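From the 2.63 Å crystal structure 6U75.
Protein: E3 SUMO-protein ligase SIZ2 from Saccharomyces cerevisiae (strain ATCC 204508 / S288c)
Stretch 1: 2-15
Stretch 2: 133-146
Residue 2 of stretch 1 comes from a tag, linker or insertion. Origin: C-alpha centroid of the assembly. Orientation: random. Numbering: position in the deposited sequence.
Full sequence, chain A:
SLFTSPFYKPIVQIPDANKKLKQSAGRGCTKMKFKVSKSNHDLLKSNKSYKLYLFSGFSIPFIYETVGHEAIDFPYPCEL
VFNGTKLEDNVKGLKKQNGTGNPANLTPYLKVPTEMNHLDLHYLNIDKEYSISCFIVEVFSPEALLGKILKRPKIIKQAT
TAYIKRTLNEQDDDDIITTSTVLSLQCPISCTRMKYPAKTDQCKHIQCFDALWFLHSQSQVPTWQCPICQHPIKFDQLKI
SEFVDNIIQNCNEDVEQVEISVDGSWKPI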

# COMPACT_ATOMS: atom_id res chain seq x y z
N LEU A 2 8.23 -0.65 6.58
CA LEU A 2 8.53 0.75 6.84
C LEU A 2 7.26 1.59 6.79
O LEU A 2 6.33 1.29 6.05
CB LEU A 2 9.56 1.26 5.82
CG LEU A 2 9.82 2.77 5.72
CD1 LEU A 2 10.09 3.41 7.07
CD2 LEU A 2 10.99 3.03 4.78
N PHE A 3 7.23 2.66 7.60
CA PHE A 3 6.10 3.58 7.64
C PHE A 3 6.10 4.56 6.46
O PHE A 3 5.69 5.72 6.62
CB PHE A 3 6.12 4.34 8.96
CG PHE A 3 5.98 3.45 10.16
CD1 PHE A 3 4.72 3.11 10.65
CD2 PHE A 3 7.10 2.94 10.80
CE1 PHE A 3 4.59 2.29 11.76
CE2 PHE A 3 6.97 2.12 11.91
CZ PHE A 3 5.72 1.80 12.39
N THR A 4 6.54 4.13 5.29
CA THR A 4 6.36 4.90 4.06
C THR A 4 4.99 4.69 3.45
O THR A 4 4.70 5.26 2.39
CB THR A 4 7.44 4.52 3.04
OG1 THR A 4 7.56 3.09 2.98
CG2 THR A 4 8.79 5.12 3.43
N SER A 5 4.13 3.89 4.08
CA SER A 5 2.81 3.59 3.57
C SER A 5 1.81 4.67 4.00
O SER A 5 1.88 5.16 5.13
CB SER A 5 2.33 2.23 4.07
OG SER A 5 0.96 2.04 3.77
N PRO A 6 0.88 5.05 3.13
CA PRO A 6 -0.14 6.03 3.53
C PRO A 6 -1.30 5.43 4.30
O PRO A 6 -2.15 6.18 4.80
CB PRO A 6 -0.61 6.60 2.19
CG PRO A 6 -0.47 5.46 1.25
CD PRO A 6 0.75 4.68 1.71
N PHE A 7 -1.37 4.10 4.42
CA PHE A 7 -2.51 3.46 5.06
C PHE A 7 -2.39 3.44 6.58
O PHE A 7 -3.40 3.26 7.26
CB PHE A 7 -2.67 2.03 4.55
CG PHE A 7 -2.93 1.94 3.07
CD1 PHE A 7 -4.15 2.34 2.55
CD2 PHE A 7 -1.96 1.46 2.21
CE1 PHE A 7 -4.39 2.26 1.19
CE2 PHE A 7 -2.20 1.37 0.86
CZ PHE A 7 -3.42 1.77 0.34
N TYR A 8 -1.18 3.60 7.12
CA TYR A 8 -0.98 3.59 8.56
C TYR A 8 0.17 4.51 8.90
O TYR A 8 1.14 4.61 8.15
CB TYR A 8 -0.70 2.17 9.08
CG TYR A 8 0.33 1.42 8.27
CD1 TYR A 8 1.69 1.64 8.45
CD2 TYR A 8 -0.06 0.49 7.32
CE1 TYR A 8 2.63 0.96 7.71
CE2 TYR A 8 0.88 -0.20 6.57
CZ TYR A 8 2.22 0.03 6.77
OH TYR A 8 3.15 -0.65 6.03
N LYS A 9 0.05 5.20 10.04
CA LYS A 9 1.10 6.09 10.52
C LYS A 9 1.30 5.90 12.02
O LYS A 9 0.33 5.72 12.76
CB LYS A 9 0.78 7.56 10.22
CG LYS A 9 1.01 7.94 8.76
CD LYS A 9 2.50 8.01 8.43
CE LYS A 9 2.75 7.85 6.94
NZ LYS A 9 2.06 8.89 6.13
N PRO A 10 2.55 5.95 12.50
CA PRO A 10 2.81 5.60 13.90
C PRO A 10 2.36 6.69 14.86
O PRO A 10 2.46 7.88 14.59
CB PRO A 10 4.33 5.43 13.93
CG PRO A 10 4.83 6.35 12.87
CD PRO A 10 3.77 6.37 11.79
N ILE A 11 1.87 6.24 16.02
CA ILE A 11 1.51 7.12 17.12
C ILE A 11 2.44 6.92 18.31
O ILE A 11 2.87 7.89 18.93
CB ILE A 11 0.04 6.88 17.53
CG1 ILE A 11 -0.90 7.12 16.35
CG2 ILE A 11 -0.33 7.76 18.72
CD1 ILE A 11 -0.85 8.53 15.79
N VAL A 12 2.78 5.67 18.62
CA VAL A 12 3.70 5.36 19.70
C VAL A 12 4.17 3.93 19.52
O VAL A 12 3.40 3.05 19.13
CB VAL A 12 3.04 5.57 21.08
CG1 VAL A 12 1.72 4.82 21.16
CG2 VAL A 12 3.98 5.12 22.19
N GLN A 13 5.45 3.70 19.79
CA GLN A 13 6.00 2.35 19.80
C GLN A 13 5.69 1.68 21.13
O GLN A 13 5.77 2.32 22.19
CB GLN A 13 7.51 2.39 19.57
CG GLN A 13 8.15 1.02 19.46
CD GLN A 13 9.63 1.09 19.14
OE1 GLN A 13 10.17 2.17 18.91
NE2 GLN A 13 10.29 -0.06 19.12
N ILE A 14 5.34 0.41 21.08
CA ILE A 14 5.07 -0.35 22.30
C ILE A 14 6.39 -0.81 22.91
O ILE A 14 7.18 -1.46 22.20
CB ILE A 14 4.15 -1.53 22.01
CG1 ILE A 14 2.75 -1.05 21.63
CG2 ILE A 14 4.08 -2.46 23.21
CD1 ILE A 14 1.98 -0.40 22.77
N PRO A 15 6.67 -0.51 24.17
CA PRO A 15 7.93 -0.95 24.77
C PRO A 15 7.90 -2.43 25.11
O PRO A 15 6.86 -3.01 25.39
CB PRO A 15 8.04 -0.09 26.03
CG PRO A 15 6.63 0.17 26.41
CD PRO A 15 5.85 0.26 25.13
N SER A 133 8.62 -5.68 15.60
CA SER A 133 8.24 -4.51 16.37
C SER A 133 6.72 -4.45 16.47
O SER A 133 6.01 -5.12 15.73
CB SER A 133 8.77 -3.22 15.74
OG SER A 133 10.14 -3.33 15.41
N CYS A 134 6.24 -3.63 17.40
CA CYS A 134 4.81 -3.40 17.56
C CYS A 134 4.57 -1.92 17.76
O CYS A 134 5.27 -1.28 18.56
CB CYS A 134 4.25 -4.20 18.74
SG CYS A 134 4.42 -5.98 18.59
N PHE A 135 3.60 -1.37 17.05
CA PHE A 135 3.30 0.05 17.12
C PHE A 135 1.79 0.26 17.20
O PHE A 135 1.03 -0.46 16.55
CB PHE A 135 3.83 0.81 15.90
CG PHE A 135 5.33 0.91 15.85
CD1 PHE A 135 6.09 -0.17 15.43
CD2 PHE A 135 5.97 2.09 16.19
CE1 PHE A 135 7.47 -0.08 15.37
CE2 PHE A 135 7.35 2.18 16.13
CZ PHE A 135 8.09 1.10 15.72
N ILE A 136 1.38 1.24 17.97
CA ILE A 136 0.05 1.80 17.81
C ILE A 136 0.09 2.74 16.61
O ILE A 136 1.04 3.53 16.45
CB ILE A 136 -0.42 2.52 19.09
CG1 ILE A 136 -0.43 1.52 20.25
CG2 ILE A 136 -1.80 3.13 18.89
CD1 ILE A 136 -1.11 2.02 21.50
N VAL A 137 -0.91 2.65 15.74
CA VAL A 137 -0.90 3.38 14.48
C VAL A 137 -2.31 3.88 14.18
O VAL A 137 -3.30 3.24 14.54
CB VAL A 137 -0.39 2.51 13.31
CG1 VAL A 137 1.00 1.96 13.62
CG2 VAL A 137 -1.37 1.38 13.02
N GLU A 138 -2.37 5.02 13.52
CA GLU A 138 -3.62 5.51 12.94
C GLU A 138 -3.71 4.99 11.52
O GLU A 138 -2.79 5.21 10.72
CB GLU A 138 -3.67 7.04 12.97
CG GLU A 138 -5.02 7.61 12.56
CD GLU A 138 -5.04 9.13 12.58
OE1 GLU A 138 -5.50 9.73 11.59
OE2 GLU A 138 -4.59 9.72 13.59
N VAL A 139 -4.80 4.30 11.21
CA VAL A 139 -4.99 3.68 9.90
C VAL A 139 -5.90 4.57 9.07
O VAL A 139 -6.76 5.29 9.59
CB VAL A 139 -5.56 2.25 10.01
CG1 VAL A 139 -4.64 1.38 10.85
CG2 VAL A 139 -6.97 2.28 10.59
N PHE A 140 -5.72 4.51 7.75
CA PHE A 140 -6.51 5.28 6.80
C PHE A 140 -7.01 4.35 5.70
O PHE A 140 -6.25 3.51 5.20
CB PHE A 140 -5.71 6.42 6.19
CG PHE A 140 -5.10 7.35 7.21
CD1 PHE A 140 -5.79 8.47 7.64
CD2 PHE A 140 -3.85 7.09 7.73
CE1 PHE A 140 -5.23 9.32 8.57
CE2 PHE A 140 -3.29 7.94 8.67
CZ PHE A 140 -3.98 9.05 9.09
N SER A 141 -8.27 4.49 5.34
CA SER A 141 -8.87 3.64 4.33
C SER A 141 -8.64 4.21 2.94
O SER A 141 -8.33 5.39 2.78
CB SER A 141 -10.37 3.49 4.59
OG SER A 141 -11.06 4.68 4.23
N PRO A 142 -8.80 3.39 1.90
CA PRO A 142 -8.64 3.90 0.53
C PRO A 142 -9.54 5.08 0.21
O PRO A 142 -9.16 5.93 -0.60
CB PRO A 142 -8.97 2.68 -0.34
CG PRO A 142 -8.63 1.51 0.52
CD PRO A 142 -8.96 1.92 1.92
N GLU A 143 -10.72 5.18 0.82
CA GLU A 143 -11.64 6.27 0.48
C GLU A 143 -11.11 7.61 0.98
O GLU A 143 -11.17 8.61 0.26
CB GLU A 143 -13.03 5.98 1.05
CG GLU A 143 -13.73 4.80 0.41
CD GLU A 143 -15.05 4.46 1.09
OE1 GLU A 143 -15.08 4.44 2.34
OE2 GLU A 143 -16.05 4.23 0.38
N ALA A 144 -10.61 7.65 2.22
CA ALA A 144 -10.02 8.88 2.73
C ALA A 144 -8.81 9.30 1.90
O ALA A 144 -8.62 10.49 1.61
CB ALA A 144 -9.63 8.70 4.19
N LEU A 145 -7.97 8.33 1.52
CA LEU A 145 -6.82 8.65 0.69
C LEU A 145 -7.25 9.16 -0.68
O LEU A 145 -6.61 10.05 -1.25
CB LEU A 145 -5.93 7.41 0.55
CG LEU A 145 -5.38 6.85 1.87
CD1 LEU A 145 -4.64 5.55 1.63
CD2 LEU A 145 -4.47 7.86 2.56
N LEU A 146 -8.34 8.61 -1.22
CA LEU A 146 -8.90 9.15 -2.46
C LEU A 146 -9.34 10.59 -2.26
O LEU A 146 -9.14 11.43 -3.15
CB LEU A 146 -10.08 8.29 -2.92
CG LEU A 146 -10.73 8.76 -4.22
CD1 LEU A 146 -9.86 8.40 -5.41
CD2 LEU A 146 -12.12 8.17 -4.37
O HOH W 1 8.11 -2.41 19.78

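The two stretches pair as antiparallel strands, distant in sequence but joined by six backbone hydrogen bonds. Together they bury 931 Å² between them.

The ladder starts where stretch 1 enters the strand. Phe140 N donates to Phe7 O at 2.7 Å. Lys9 and Glu138 then form a reciprocal pair: Lys9 N to Glu138 O and Glu138 N to Lys9 O, both 2.9 Å. This satisfies the backbone donor and acceptor of both residues. Three of the carbonyls in this part also receive CA-H...O contacts: Val139 CA lies 3.1 Å from Phe7 O, Tyr8 CA 3.3 Å from Glu138 O, and Val137 CA 3.2 Å from Lys9 O.

Pro10 has no amide hydrogen to give. It sits opposite Val137 in a non-hydrogen-bonded pair, where no cross-strand donor is needed. The register then shifts by one residue, a beta bulge, and the chain turns a corner at Ile11. The ladder survives the shift because two residues of stretch 1 share one partner. Ile11 N donates to Ile136 O at 2.9 Å, and Ile136 N donates to Val12 O, also at 2.9 Å. The last rung is Ile14 N to Cys134 O, 3.0 Å.

Water 1 continues the polar network beside that rung. It accepts from Cys134 N at 3.3 Å and from Gln13 NE2 at 3.3 Å. Ile14 O lies 2.8 Å from the water oxygen, within hydrogen-bonding reach. The Gln13 side chain thus has a polar end at the water and an aliphatic part for packing.

That aliphatic part lies on Phe135. Gln13 CG is 4.0 Å from the centroid of the Phe135 ring, over one face, in a CH-pi contact. The edge of Phe3 approaches the opposite face of Phe135, with ring centroids 4.9 Å apart and planes at 72°. Their closest contact is Phe3 CZ to Phe135 CG, 3.6 Å. Phe135, buried and flat, is therefore covered on both faces. Phe3 also meets Val137, with Phe3 CE1 4.1 Å from Val137 CG1. Tyr8 CB packs on Val137 CG2 at 4.1 Å.

The other side of the sheet carries Val12 and Ile136. Val12 CG1 is 3.8 Å from Ile136 CB. Ile14 adds to this cluster, with Ile14 CD1 4.0 Å from Ile136 CG1 and Ile14 CB 4.2 Å from Cys134 CB. Branched aliphatic side chains suit this contact because they pack against each other without needing polar partners. Lys9 and Glu138 are on this side too. The end of Lys9 leads away from stretch 2, which suits a charged group on an exposed residue.

Past the strand, Ser141 takes the N-cap position of the helix. Leu145, one turn in, points back toward stretch 1. Leu145 CD1 is 3.3 Å from Phe7 CE1, and Leu145 CD2 is 4.1 Å from Pro6 CB. Ser5 OG accepts from Phe7 N at 3.2 Å within stretch 1, so both backbone polar atoms of Phe7 are satisfied while its ring packs against the helix.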